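Local coordinates for protein pectate lyase/Amb allergen (Acidovorax citrulli, PDB 4HWV) that probably cleaves pectate as a secreted, calcium-dependent polysaccharide lyase of family 1, built as a right-handed parallel beta-helix, at residues A48-L53 / I87-D92; G16-L21 / S168-G173. All coordinates share one frame; numbering follows the deposited sequence.

Contact 1 of 2, residues A48-L53 / I87-D92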
loop_
_atom_site.group_PDB
_atom_site.type_symbol
_atom_site.label_atom_id
_atom_site.label_comp_id
_atom_site.label_asym_id
_atom_site.label_seq_id
_atom_site.Cartn_x
_atom_site.Cartn_y
_atom_site.Cartn_z
ATOM N N ALA A 48 20.733 9.880 4.355
ATOM C CA ALA A 48 19.368 10.210 3.941
ATOM C C ALA A 48 19.043 9.725 2.523
ATOM O O ALA A 48 17.947 9.975 2.011
ATOM C CB ALA A 48 19.117 11.726 4.056
ATOM N N ASN A 49 19.984 9.027 1.885
ATOM C CA ASN A 49 19.741 8.483 0.550
ATOM C C ASN A 49 20.686 7.326 0.290
ATOM O O ASN A 49 21.599 7.045 1.102
ATOM C CB ASN A 49 19.856 9.583 -0.532
ATOM C CG ASN A 49 21.268 10.140 -0.656
ATOM O OD1 ASN A 49 22.205 9.394 -0.915
ATOM N ND2 ASN A 49 21.414 11.464 -0.510
ATOM N N ARG A 50 20.472 6.639 -0.827
ATOM C CA ARG A 50 21.203 5.426 -1.131
ATOM C C ARG A 50 22.709 5.666 -1.273
ATOM O O ARG A 50 23.527 4.852 -0.822
ATOM C CB ARG A 50 20.638 4.811 -2.408
ATOM C CG ARG A 50 21.324 3.501 -2.851
ATOM C CD ARG A 50 20.668 2.900 -4.114
ATOM N NE ARG A 50 21.330 1.664 -4.516
ATOM C CZ ARG A 50 22.475 1.627 -5.201
ATOM N NH1 ARG A 50 23.075 2.766 -5.573
ATOM N NH2 ARG A 50 23.033 0.449 -5.496
ATOM N N ASN A 51 23.083 6.776 -1.914
ATOM C CA ASN A 51 24.502 7.082 -2.080
ATOM C C ASN A 51 25.199 7.293 -0.737
ATOM O O ASN A 51 26.284 6.747 -0.492
ATOM C CB ASN A 51 24.719 8.317 -2.965
ATOM C CG ASN A 51 24.419 8.057 -4.437
ATOM O OD1 ASN A 51 24.391 6.924 -4.888
ATOM N ND2 ASN A 51 24.256 9.124 -5.203
ATOM N N GLU A 52 24.576 8.076 0.142
ATOM C CA GLU A 52 25.158 8.331 1.463
ATOM C C GLU A 52 25.260 7.068 2.296
ATOM O O GLU A 52 26.256 6.837 2.982
ATOM C CB GLU A 52 24.344 9.373 2.211
ATOM C CG GLU A 52 24.401 10.775 1.563
ATOM C CD GLU A 52 23.542 11.795 2.283
ATOM O OE1 GLU A 52 22.842 11.431 3.240
ATOM O OE2 GLU A 52 23.578 12.984 1.902
ATOM N N LEU A 53 24.225 6.232 2.226
ATOM C CA LEU A 53 24.245 4.960 2.951
ATOM C C LEU A 53 25.425 4.090 2.477
ATOM O O LEU A 53 26.186 3.550 3.290
ATOM C CB LEU A 53 22.918 4.226 2.734
ATOM C CG LEU A 53 22.885 2.803 3.290
ATOM C CD1 LEU A 53 23.071 2.736 4.802
ATOM C CD2 LEU A 53 21.550 2.168 2.917
ATOM N N ILE A 87 15.020 6.259 2.890
ATOM C CA ILE A 87 16.003 5.905 1.877
ATOM C C ILE A 87 15.387 4.893 0.914
ATOM O O ILE A 87 15.060 3.776 1.304
ATOM C CB ILE A 87 17.284 5.339 2.518
ATOM C CG1 ILE A 87 17.913 6.429 3.394
ATOM C CG2 ILE A 87 18.249 4.828 1.435
ATOM C CD1 ILE A 87 19.219 6.052 4.047
ATOM N N ASP A 88 15.230 5.306 -0.336
ATOM C CA ASP A 88 14.730 4.442 -1.393
ATOM C C ASP A 88 15.936 3.770 -2.031
ATOM O O ASP A 88 16.816 4.431 -2.590
ATOM C CB ASP A 88 14.010 5.310 -2.432
ATOM C CG ASP A 88 13.293 4.497 -3.508
ATOM O OD1 ASP A 88 13.371 3.250 -3.494
ATOM O OD2 ASP A 88 12.673 5.129 -4.385
ATOM N N LEU A 89 15.968 2.440 -1.971
ATOM C CA LEU A 89 17.087 1.696 -2.542
ATOM C C LEU A 89 16.953 1.417 -4.034
ATOM O O LEU A 89 17.935 1.037 -4.662
ATOM C CB LEU A 89 17.316 0.376 -1.791
ATOM C CG LEU A 89 17.706 0.531 -0.313
ATOM C CD1 LEU A 89 17.834 -0.843 0.324
ATOM C CD2 LEU A 89 19.001 1.360 -0.159
ATOM N N ASN A 90 15.750 1.582 -4.601
ATOM C CA ASN A 90 15.527 1.277 -6.022
ATOM C C ASN A 90 15.741 2.539 -6.847
ATOM O O ASN A 90 14.831 3.024 -7.534
ATOM C CB ASN A 90 14.134 0.671 -6.231
ATOM C CG ASN A 90 13.940 0.113 -7.629
ATOM O OD1 ASN A 90 14.789 -0.605 -8.145
ATOM N ND2 ASN A 90 12.823 0.448 -8.243
ATOM N N VAL A 91 16.961 3.076 -6.764
ATOM C CA VAL A 91 17.324 4.323 -7.450
ATOM C C VAL A 91 18.708 4.202 -8.071
ATOM O O VAL A 91 19.525 3.388 -7.620
ATOM C CB VAL A 91 17.284 5.544 -6.516
ATOM C CG1 VAL A 91 15.913 5.654 -5.830
ATOM C CG2 VAL A 91 18.404 5.483 -5.473
ATOM N N ASP A 92 18.976 5.020 -9.081
ATOM C CA ASP A 92 20.273 4.978 -9.741
ATOM C C ASP A 92 21.299 5.871 -9.030
ATOM O O ASP A 92 21.045 6.356 -7.917
ATOM C CB ASP A 92 20.162 5.295 -11.252
ATOM C CG ASP A 92 19.761 6.732 -11.528
ATOM O OD1 ASP A 92 19.844 7.587 -10.612
ATOM O OD2 ASP A 92 19.385 7.041 -12.683
HETATM O O HOH W 1 22.205 5.446 -5.512
HETATM O O HOH W 2 17.913 6.939 -1.976
#
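R50 and I87 carry this contact, in which the first turn of helix 50-57 lies against the end of strand 86-88 and the loop after it. The tight part is largely carbon packed on backbone. I87 presses CG1 on the A48-N49 peptide, 3.6 Å from N49 N, while its CG2 lies 3.7 Å from R50 N. Deeper in, L53 and L89 cross at about a right angle, their CD2 atoms 4.1 Å apart. R50 leaves the helix with CG anti to the backbone N (chi1 -180°) and runs extended to NE. On the way its CD passes 3.7 Å from V91 CG2, the two side chains sliding past each other in opposite directions, and L89 O comes within 3.4 Å of the same CD. V91 O lies over one face of the guanidinium, whose NH2 donates to the carbonyls of V158 and G68.

The other side is looser and joined by water. Water 2 links R50 N to D88 O, and water 1, in the guanidinium plane, accepts from NH1 (2.8 Å) and donates to N51 OD1 and D92 O. N49 caps the helix, its OD1 accepting from E52 N in a nearly straight bond (168°).

Two polar atoms buried here, N49 N and V91 O, find no partner. The cation of R50 is sunk among carbonyl oxygens and water rather than set against an acid of the two segments, which probably spreads its charge over several dipoles; water 1 is its link to the loop at D92 O.

Contact 2 of 2, residues G16-L21 / S168-G173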
loop_
_atom_site.group_PDB
_atom_site.type_symbol
_atom_site.label_atom_id
_atom_site.label_comp_id
_atom_site.label_asym_id
_atom_site.label_seq_id
_atom_site.Cartn_x
_atom_site.Cartn_y
_atom_site.Cartn_z
ATOM N N GLY A 16 17.925 10.404 17.460
ATOM C CA GLY A 16 19.320 10.423 17.066
ATOM C C GLY A 16 20.301 9.995 18.132
ATOM O O GLY A 16 21.506 10.156 17.943
ATOM N N SER A 17 19.823 9.426 19.233
ATOM C CA SER A 17 20.709 9.117 20.348
ATOM C C SER A 17 20.782 7.648 20.762
ATOM O O SER A 17 21.673 7.290 21.527
ATOM C CB SER A 17 20.339 9.959 21.566
ATOM O OG SER A 17 19.195 9.438 22.225
ATOM N N ILE A 18 19.879 6.786 20.291
ATOM C CA ILE A 18 19.941 5.391 20.722
ATOM C C ILE A 18 21.298 4.749 20.382
ATOM O O ILE A 18 21.945 5.113 19.396
ATOM C CB ILE A 18 18.783 4.550 20.108
ATOM C CG1 ILE A 18 18.578 3.242 20.867
ATOM C CG2 ILE A 18 18.999 4.292 18.611
ATOM C CD1 ILE A 18 18.000 3.411 22.259
ATOM N N ASP A 19 21.724 3.803 21.207
ATOM C CA ASP A 19 22.958 3.078 20.937
ATOM C C ASP A 19 22.691 1.650 20.484
ATOM O O ASP A 19 21.591 1.345 20.031
ATOM C CB ASP A 19 23.906 3.138 22.142
ATOM C CG ASP A 19 23.340 2.468 23.384
ATOM O OD1 ASP A 19 22.308 1.785 23.308
ATOM O OD2 ASP A 19 23.954 2.606 24.436
ATOM N N SER A 20 23.701 0.789 20.595
ATOM C CA SER A 20 23.658 -0.517 19.962
ATOM C C SER A 20 23.681 -1.658 20.955
ATOM O O SER A 20 23.807 -2.810 20.542
ATOM C CB SER A 20 24.810 -0.678 18.971
ATOM O OG SER A 20 24.756 0.344 17.972
ATOM N N LEU A 21 23.543 -1.348 22.245
ATOM C CA LEU A 21 23.609 -2.368 23.286
ATOM C C LEU A 21 22.240 -2.942 23.617
ATOM O O LEU A 21 21.209 -2.264 23.477
ATOM C CB LEU A 21 24.215 -1.779 24.549
ATOM C CG LEU A 21 25.631 -1.301 24.288
ATOM C CD1 LEU A 21 26.181 -0.658 25.547
ATOM C CD2 LEU A 21 26.512 -2.450 23.844
ATOM N N SER A 168 26.440 -0.692 12.915
ATOM C CA SER A 168 25.107 -0.389 13.424
ATOM C C SER A 168 24.341 0.488 12.449
ATOM O O SER A 168 24.868 1.510 11.991
ATOM C CB SER A 168 25.191 0.335 14.766
ATOM O OG SER A 168 25.724 -0.543 15.744
ATOM N N LEU A 169 23.115 0.069 12.125
ATOM C CA LEU A 169 22.173 0.880 11.362
ATOM C C LEU A 169 21.068 1.248 12.333
ATOM O O LEU A 169 20.351 0.359 12.824
ATOM C CB LEU A 169 21.588 0.102 10.182
ATOM C CG LEU A 169 22.602 -0.365 9.142
ATOM C CD1 LEU A 169 21.957 -1.299 8.136
ATOM C CD2 LEU A 169 23.200 0.800 8.408
ATOM N N LEU A 170 20.932 2.548 12.622
ATOM C CA LEU A 170 20.054 2.997 13.698
ATOM C C LEU A 170 19.127 4.072 13.154
ATOM O O LEU A 170 19.577 5.139 12.755
ATOM C CB LEU A 170 20.878 3.550 14.882
ATOM C CG LEU A 170 21.873 2.565 15.517
ATOM C CD1 LEU A 170 22.703 3.271 16.579
ATOM C CD2 LEU A 170 21.221 1.306 16.118
ATOM N N GLY A 171 17.838 3.778 13.078
ATOM C CA GLY A 171 16.904 4.791 12.617
ATOM C C GLY A 171 16.826 5.982 13.560
ATOM O O GLY A 171 16.884 5.810 14.777
ATOM N N ILE A 172 16.652 7.182 12.995
ATOM C CA ILE A 172 16.385 8.370 13.805
ATOM C C ILE A 172 14.881 8.581 13.978
ATOM O O ILE A 172 14.123 8.611 12.998
ATOM C CB ILE A 172 16.972 9.632 13.138
ATOM C CG1 ILE A 172 18.502 9.530 13.096
ATOM C CG2 ILE A 172 16.501 10.901 13.846
ATOM C CD1 ILE A 172 19.165 10.569 12.206
ATOM N N GLY A 173 14.433 8.744 15.221
ATOM C CA GLY A 173 13.063 9.217 15.418
ATOM C C GLY A 173 12.017 8.160 15.109
ATOM O O GLY A 173 12.217 6.962 15.336
#
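Strand 167-171 belongs to the parallel beta-helix of this pectate lyase, and the N-terminal loop 16-21 is laid over one of its faces, running roughly against it with the end-to-end directions 144° apart. At one end S20 and S168 point their side chains at each other and join through their hydroxyls, OG to OG 2.6 Å, a short bond in which either serine could be the donor. In both serines OG is anti to the carbonyl carbon, beside the backbone N, and from there the two hydroxyls meet. S168 OG has a further partner in G36 N, so this buried hydroxyl is gripped from the loop and from a second part of the N-terminal region.

In the middle L170 rises from the strand into the loop and spreads its two methyls under the backbone: CD1 lies 3.5 Å from I18 O, and CD2 is 3.9 Å from D19 O. CD1 also comes within 3.8 Å of S20 OG. I18 answers with its short branch, CG2 resting 4.2 Å from L170 CB, while the rest of its side chain leads off toward M1 and I3. At the far end the backbone of G16 passes beside I172, whose CG2 is 3.9 Å from G16 N. The positive phi of G16 (83°) suits glycine, since a CB would jam against the preceding carbonyl.

The carboxylate of E484 accepts from G16 N, I18 N and G173 N, tying both segments to the C-terminal region. Strands 79-83 and 192-198 flank strand 167-171 in parallel, and from them R82 and R198 donate to I18 O and D19 O.

Contacts 1 and 2 lie about 19 Å apart, centre to centre, and join N-terminal elements to the same end of the beta-helix. In sequence, both segments of contact 1 fall between 16-21 and 168-173. The two contacts touch where L53 CD1 packs 4.1 Å from L169 CD2: L169 points away from the loop of contact 2, so strand 167-171 faces that loop on one side and helix 50-57 on the other. The calcium ion is bound by D227, D278 and D282, and neither contact supplies a ligand; in contact 1 the side chain of L89 is about 11 Å from that of D227.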